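Local coordinates for protein telomerase reverse transcriptase (Candida tropicalis MYA-3404, PDB 6ZD1) that probably extends chromosome ends by copying a template within the telomerase RNA into telomeric DNA repeats, as a specialised reverse transcriptase, at residues K233-P238 / I246-K251; K337-E342 / V501-F506. All coordinates share one frame; numbering follows the deposited sequence.

Interaction 1: residues K233-P238 / I246-K251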
loop_
_atom_site.group_PDB
_atom_site.type_symbol
_atom_site.label_atom_id
_atom_site.label_comp_id
_atom_site.label_asym_id
_atom_site.label_seq_id
_atom_site.Cartn_x
_atom_site.Cartn_y
_atom_site.Cartn_z
ATOM N N LYS A 233 7.398 1.377 -15.996
ATOM C CA LYS A 233 6.362 0.647 -16.710
ATOM C C LYS A 233 5.004 1.003 -16.122
ATOM O O LYS A 233 4.855 1.132 -14.901
ATOM C CB LYS A 233 6.593 -0.867 -16.645
ATOM C CG LYS A 233 5.737 -1.656 -17.632
ATOM C CD LYS A 233 6.413 -2.954 -18.060
ATOM C CE LYS A 233 6.610 -3.901 -16.886
ATOM N NZ LYS A 233 7.255 -5.178 -17.305
ATOM N N ILE A 234 4.023 1.179 -16.998
ATOM C CA ILE A 234 2.704 1.646 -16.594
ATOM C C ILE A 234 1.934 0.519 -15.917
ATOM O O ILE A 234 1.799 -0.581 -16.467
ATOM C CB ILE A 234 1.931 2.192 -17.801
ATOM C CG1 ILE A 234 2.679 3.369 -18.415
ATOM C CG2 ILE A 234 0.533 2.611 -17.388
ATOM C CD1 ILE A 234 1.948 3.988 -19.571
ATOM N N LYS A 235 1.416 0.803 -14.725
ATOM C CA LYS A 235 0.520 -0.084 -13.996
ATOM C C LYS A 235 -0.831 0.602 -13.850
ATOM O O LYS A 235 -0.898 1.802 -13.566
ATOM C CB LYS A 235 1.093 -0.438 -12.617
ATOM C CG LYS A 235 0.597 -1.759 -12.059
ATOM C CD LYS A 235 1.356 -2.150 -10.799
ATOM C CE LYS A 235 0.643 -1.667 -9.546
ATOM N NZ LYS A 235 -0.638 -2.402 -9.320
ATOM N N LEU A 236 -1.908 -0.150 -14.067
ATOM C CA LEU A 236 -3.261 0.387 -14.035
ATOM C C LEU A 236 -4.028 -0.167 -12.841
ATOM O O LEU A 236 -3.828 -1.317 -12.438
ATOM C CB LEU A 236 -4.009 0.074 -15.330
ATOM C CG LEU A 236 -3.440 0.756 -16.575
ATOM C CD1 LEU A 236 -4.247 0.393 -17.811
ATOM C CD2 LEU A 236 -3.391 2.264 -16.388
ATOM N N ILE A 237 -4.882 0.677 -12.262
ATOM C CA ILE A 237 -5.682 0.357 -11.077
ATOM C C ILE A 237 -7.124 0.781 -11.337
ATOM O O ILE A 237 -7.358 1.915 -11.767
ATOM C CB ILE A 237 -5.124 1.044 -9.821
ATOM C CG1 ILE A 237 -3.700 0.568 -9.559
ATOM C CG2 ILE A 237 -5.997 0.762 -8.610
ATOM C CD1 ILE A 237 -2.976 1.396 -8.542
ATOM N N PRO A 238 -8.112 -0.063 -11.034
ATOM C CA PRO A 238 -9.490 0.183 -11.498
ATOM C C PRO A 238 -10.236 1.323 -10.812
ATOM O O PRO A 238 -11.137 1.101 -9.995
ATOM C CB PRO A 238 -10.174 -1.166 -11.242
ATOM C CG PRO A 238 -9.044 -2.166 -11.224
ATOM C CD PRO A 238 -7.947 -1.437 -10.521
ATOM N N ILE A 246 -0.264 4.491 -12.784
ATOM C CA ILE A 246 0.910 4.444 -11.926
ATOM C C ILE A 246 2.094 4.020 -12.780
ATOM O O ILE A 246 1.960 3.160 -13.659
ATOM C CB ILE A 246 0.713 3.478 -10.739
ATOM C CG1 ILE A 246 -0.563 3.834 -9.973
ATOM C CG2 ILE A 246 1.918 3.511 -9.809
ATOM C CD1 ILE A 246 -0.595 5.265 -9.487
ATOM N N CYS A 247 3.244 4.632 -12.533
ATOM C CA CYS A 247 4.478 4.288 -13.223
ATOM C C CYS A 247 5.403 3.612 -12.222
ATOM O O CYS A 247 5.788 4.219 -11.216
ATOM C CB CYS A 247 5.132 5.529 -13.827
ATOM S SG CYS A 247 6.159 5.195 -15.270
ATOM N N VAL A 248 5.737 2.353 -12.485
ATOM C CA VAL A 248 6.583 1.552 -11.606
ATOM C C VAL A 248 8.017 1.618 -12.145
ATOM O O VAL A 248 8.252 1.197 -13.282
ATOM C CB VAL A 248 6.102 0.096 -11.528
ATOM C CG1 VAL A 248 6.951 -0.687 -10.540
ATOM C CG2 VAL A 248 4.627 0.042 -11.146
ATOM N N PRO A 249 8.971 2.129 -11.367
ATOM C CA PRO A 249 10.334 2.301 -11.897
ATOM C C PRO A 249 10.954 0.978 -12.321
ATOM O O PRO A 249 10.958 0.001 -11.570
ATOM C CB PRO A 249 11.090 2.923 -10.715
ATOM C CG PRO A 249 10.030 3.564 -9.880
ATOM C CD PRO A 249 8.829 2.678 -10.012
ATOM N N LEU A 250 11.473 0.955 -13.546
ATOM C CA LEU A 250 12.229 -0.189 -14.035
ATOM C C LEU A 250 13.616 -0.200 -13.411
ATOM O O LEU A 250 14.309 0.821 -13.391
ATOM C CB LEU A 250 12.349 -0.150 -15.558
ATOM C CG LEU A 250 11.186 -0.718 -16.368
ATOM C CD1 LEU A 250 11.521 -0.678 -17.848
ATOM C CD2 LEU A 250 10.865 -2.137 -15.920
ATOM N N LYS A 251 14.027 -1.362 -12.918
ATOM C CA LYS A 251 15.367 -1.516 -12.377
ATOM C C LYS A 251 16.401 -1.788 -13.459
ATOM O O LYS A 251 17.529 -2.176 -13.140
ATOM C CB LYS A 251 15.384 -2.640 -11.340
ATOM C CG LYS A 251 14.155 -2.677 -10.437
ATOM C CD LYS A 251 13.981 -1.382 -9.665
ATOM C CE LYS A 251 12.803 -1.461 -8.705
ATOM N NZ LYS A 251 12.997 -2.513 -7.668
#
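With K235 CG turned anti to its backbone N (chi1 -154°) and V248 CG2 anti to its own carbonyl carbon, the lysine's aliphatic stem passes obliquely over the valine methyl, K235 CB lying 3.9 Å from V248 CG2. I237 and I246 both set CG1 anti to the carbonyl carbon, and this brings I237 CD1 to 3.7 Å from I246 CG1 at the hairpin's turn end. Beneath these side chains the antiparallel strands are joined by two hydrogen-bonded pairs. In K233–V248, K233 N donates to V248 O (2.9 Å) and V248 N returns an almost straight bond to K233 O (2.8 Å). In K235–I246, K235 N reaches I246 O at 2.6 Å and I246 N reaches K235 O at 2.9 Å. I234 and C247 form the intervening non-hydrogen-bonded pair and project from the other face, where both touch C444 of strand 443-446 and I234 also meets I209 of helix 198-216. Position and sequence are consistent with the motif 1–motif 2 hairpin of the reverse transcriptase fingers. Cohesion here is mainly backbone hydrogen bonding, supplemented by small apolar contacts; the K233 and K235 chains lead their ammonium ends away from the opposite strand, and these take no part in the pairing.

Interaction 2: residues K337-E342 / V501-F506; sequences KFDMKE and VDDFIF
F338 and F504 form a hydrogen-bonded pair of two antiparallel strands, and their side chains make the tight half of the contact. F338 CG lies between its backbone N and carbonyl carbon (chi1 57°), which swings the ring over the partner strand. F504 CB sits over one face of it, 3.4 Å from F338 CZ, in a CH-pi contact. The two ring planes are almost parallel, at 5°, but offset, with centroids separated by 4.9 Å and little overlap. F338 O takes the F504 N–H at 2.8 Å and also lies at the edge of the F504 ring, near its plane. Selenomethionine M340, bent at chi2, brings its CE to 3.6 Å from F504 CE2, while M340 N donates to D502 O at 3.1 Å.

The opposite face is looser at its acidic end. D339 and D503 form a non-hydrogen-bonded pair there; D339 CB approaches D503 OD1 at 3.3 Å, and the carboxylates are close but unbonded, D339 OD2 to D503 OD1 being 4.5 Å. D339 OD2 has a weak hydrogen bond to N534 ND2. D502, in the tight turn between strands 495-500 and 503-508, adds a third, partly exposed acid. This clustering is consistent with reverse transcriptase motifs A and C, whose aspartates bind catalytic metal ions in relatives. Along this face K337 hydrogen-bonds T552 O, and buried I505 packs on F553.

Around the contact, helix 469-484 backs the aromatic face through Y477, M480 and V481, strand 550-553 lies against K337, D503 and I505, and strands 495-500 and 539-541 flank the pair in a four-stranded antiparallel sheet.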
loop_
_atom_site.group_PDB
_atom_site.type_symbol
_atom_site.label_atom_id
_atom_site.label_comp_id
_atom_site.label_asym_id
_atom_site.label_seq_id
_atom_site.Cartn_x
_atom_site.Cartn_y
_atom_site.Cartn_z
ATOM N N LYS A 337 -15.402 22.512 1.888
ATOM C CA LYS A 337 -14.417 21.525 1.465
ATOM C C LYS A 337 -14.312 21.537 -0.053
ATOM O O LYS A 337 -15.313 21.731 -0.754
ATOM C CB LYS A 337 -14.761 20.113 1.966
ATOM C CG LYS A 337 -15.816 19.386 1.154
ATOM C CD LYS A 337 -15.919 17.930 1.561
ATOM C CE LYS A 337 -16.912 17.189 0.685
ATOM N NZ LYS A 337 -17.030 15.761 1.080
ATOM N N PHE A 338 -13.094 21.340 -0.555
ATOM C CA PHE A 338 -12.842 21.362 -1.988
ATOM C C PHE A 338 -11.576 20.564 -2.271
ATOM O O PHE A 338 -10.657 20.545 -1.448
ATOM C CB PHE A 338 -12.727 22.802 -2.518
ATOM C CG PHE A 338 -11.670 23.638 -1.835
ATOM C CD1 PHE A 338 -11.945 24.313 -0.651
ATOM C CD2 PHE A 338 -10.408 23.771 -2.393
ATOM C CE1 PHE A 338 -10.973 25.089 -0.029
ATOM C CE2 PHE A 338 -9.435 24.545 -1.778
ATOM C CZ PHE A 338 -9.720 25.207 -0.594
ATOM N N ASP A 339 -11.565 19.863 -3.402
ATOM C CA ASP A 339 -10.455 19.000 -3.781
ATOM C C ASP A 339 -9.915 19.388 -5.154
ATOM O O ASP A 339 -10.525 20.162 -5.896
ATOM C CB ASP A 339 -10.874 17.523 -3.773
ATOM C CG ASP A 339 -11.979 17.216 -4.770
ATOM O OD1 ASP A 339 -12.929 18.020 -4.892
ATOM O OD2 ASP A 339 -11.897 16.161 -5.433
HETATM N N MSE A 340 -8.759 18.820 -5.489
HETATM C CA MSE A 340 -8.095 19.106 -6.757
HETATM C C MSE A 340 -8.304 17.998 -7.787
HETATM O O MSE A 340 -8.307 16.809 -7.451
HETATM C CB MSE A 340 -6.599 19.341 -6.535
HETATM C CG MSE A 340 -6.289 20.515 -5.610
HETATM SE SE MSE A 340 -7.163 22.168 -6.173
HETATM C CE MSE A 340 -6.456 23.384 -4.823
ATOM N N LYS A 341 -8.492 18.408 -9.040
ATOM C CA LYS A 341 -8.663 17.484 -10.157
ATOM C C LYS A 341 -7.296 17.029 -10.648
ATOM O O LYS A 341 -6.523 17.836 -11.177
ATOM C CB LYS A 341 -9.432 18.155 -11.293
ATOM C CG LYS A 341 -10.934 18.237 -11.103
ATOM C CD LYS A 341 -11.599 18.939 -12.281
ATOM C CE LYS A 341 -11.108 20.374 -12.421
ATOM N NZ LYS A 341 -11.835 21.124 -13.482
ATOM N N GLU A 342 -7.006 15.737 -10.490
ATOM C CA GLU A 342 -5.815 15.098 -11.057
ATOM C C GLU A 342 -4.540 15.869 -10.709
ATOM O O GLU A 342 -3.785 16.305 -11.582
ATOM C CB GLU A 342 -5.958 14.937 -12.575
ATOM C CG GLU A 342 -7.242 14.252 -13.030
ATOM C CD GLU A 342 -7.440 12.887 -12.395
ATOM O OE1 GLU A 342 -8.237 12.787 -11.437
ATOM O OE2 GLU A 342 -6.796 11.915 -12.847
ATOM N N VAL A 501 -3.271 15.959 1.330
ATOM C CA VAL A 501 -2.917 15.520 -0.056
ATOM C C VAL A 501 -3.582 16.458 -1.072
ATOM O O VAL A 501 -2.957 17.476 -1.430
ATOM C CB VAL A 501 -3.283 14.044 -0.310
ATOM C CG1 VAL A 501 -2.761 13.558 -1.654
ATOM C CG2 VAL A 501 -2.797 13.141 0.813
ATOM N N ASP A 502 -4.798 16.123 -1.514
ATOM C CA ASP A 502 -5.520 16.929 -2.491
ATOM C C ASP A 502 -6.846 17.467 -1.965
ATOM O O ASP A 502 -7.516 18.223 -2.678
ATOM C CB ASP A 502 -5.744 16.144 -3.800
ATOM C CG ASP A 502 -6.337 14.753 -3.585
ATOM O OD1 ASP A 502 -6.364 14.261 -2.440
ATOM O OD2 ASP A 502 -6.774 14.147 -4.590
ATOM N N ASP A 503 -7.225 17.137 -0.732
ATOM C CA ASP A 503 -8.487 17.579 -0.148
ATOM C C ASP A 503 -8.269 18.736 0.823
ATOM O O ASP A 503 -7.332 18.727 1.628
ATOM C CB ASP A 503 -9.180 16.419 0.569
ATOM C CG ASP A 503 -9.436 15.238 -0.345
ATOM O OD1 ASP A 503 -10.212 15.381 -1.312
ATOM O OD2 ASP A 503 -8.842 14.166 -0.104
ATOM N N PHE A 504 -9.162 19.718 0.765
ATOM C CA PHE A 504 -9.077 20.913 1.589
ATOM C C PHE A 504 -10.349 21.062 2.408
ATOM O O PHE A 504 -11.437 20.681 1.965
ATOM C CB PHE A 504 -8.877 22.174 0.740
ATOM C CG PHE A 504 -7.571 22.217 0.000
ATOM C CD1 PHE A 504 -6.546 23.043 0.432
ATOM C CD2 PHE A 504 -7.374 21.445 -1.136
ATOM C CE1 PHE A 504 -5.342 23.094 -0.252
ATOM C CE2 PHE A 504 -6.173 21.488 -1.821
ATOM C CZ PHE A 504 -5.156 22.315 -1.379
ATOM N N ILE A 505 -10.202 21.617 3.611
ATOM C CA ILE A 505 -11.341 22.003 4.434
ATOM C C ILE A 505 -11.008 23.332 5.092
ATOM O O ILE A 505 -9.856 23.587 5.459
ATOM C CB ILE A 505 -11.699 20.929 5.484
ATOM C CG1 ILE A 505 -13.046 21.258 6.134
ATOM C CG2 ILE A 505 -10.611 20.812 6.543
ATOM C CD1 ILE A 505 -13.607 20.146 6.974
ATOM N N PHE A 506 -12.014 24.192 5.213
ATOM C CA PHE A 506 -11.833 25.504 5.819
ATOM C C PHE A 506 -13.043 25.810 6.684
ATOM O O PHE A 506 -14.168 25.855 6.183
ATOM C CB PHE A 506 -11.646 26.584 4.753
ATOM C CG PHE A 506 -11.647 27.975 5.305
ATOM C CD1 PHE A 506 -10.567 28.438 6.039
ATOM C CD2 PHE A 506 -12.729 28.817 5.102
ATOM C CE1 PHE A 506 -10.562 29.720 6.556
ATOM C CE2 PHE A 506 -12.730 30.101 5.616
ATOM C CZ PHE A 506 -11.646 30.554 6.345
#

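From the N terminus, the chain first meets interaction 1, where 246-251 folds back on 233-238 and closes a hairpin with only seven residues between the segments. That contact is complete before 337-342 begins, and interaction 2 then closes a far longer loop, since 158 residues, including helices and strands, separate it from 501-506. The two are in series, neither nested nor crossed. Interaction 1 forms one margin of a five-stranded mixed sheet, and interaction 2 joins two inner strands of a separate sheet. Their centres are 25 Å apart and their nearest atoms about 10 Å apart, without touching. Sequence motifs and topology suggest that they belong to the fingers and palm, respectively, of one reverse transcriptase domain.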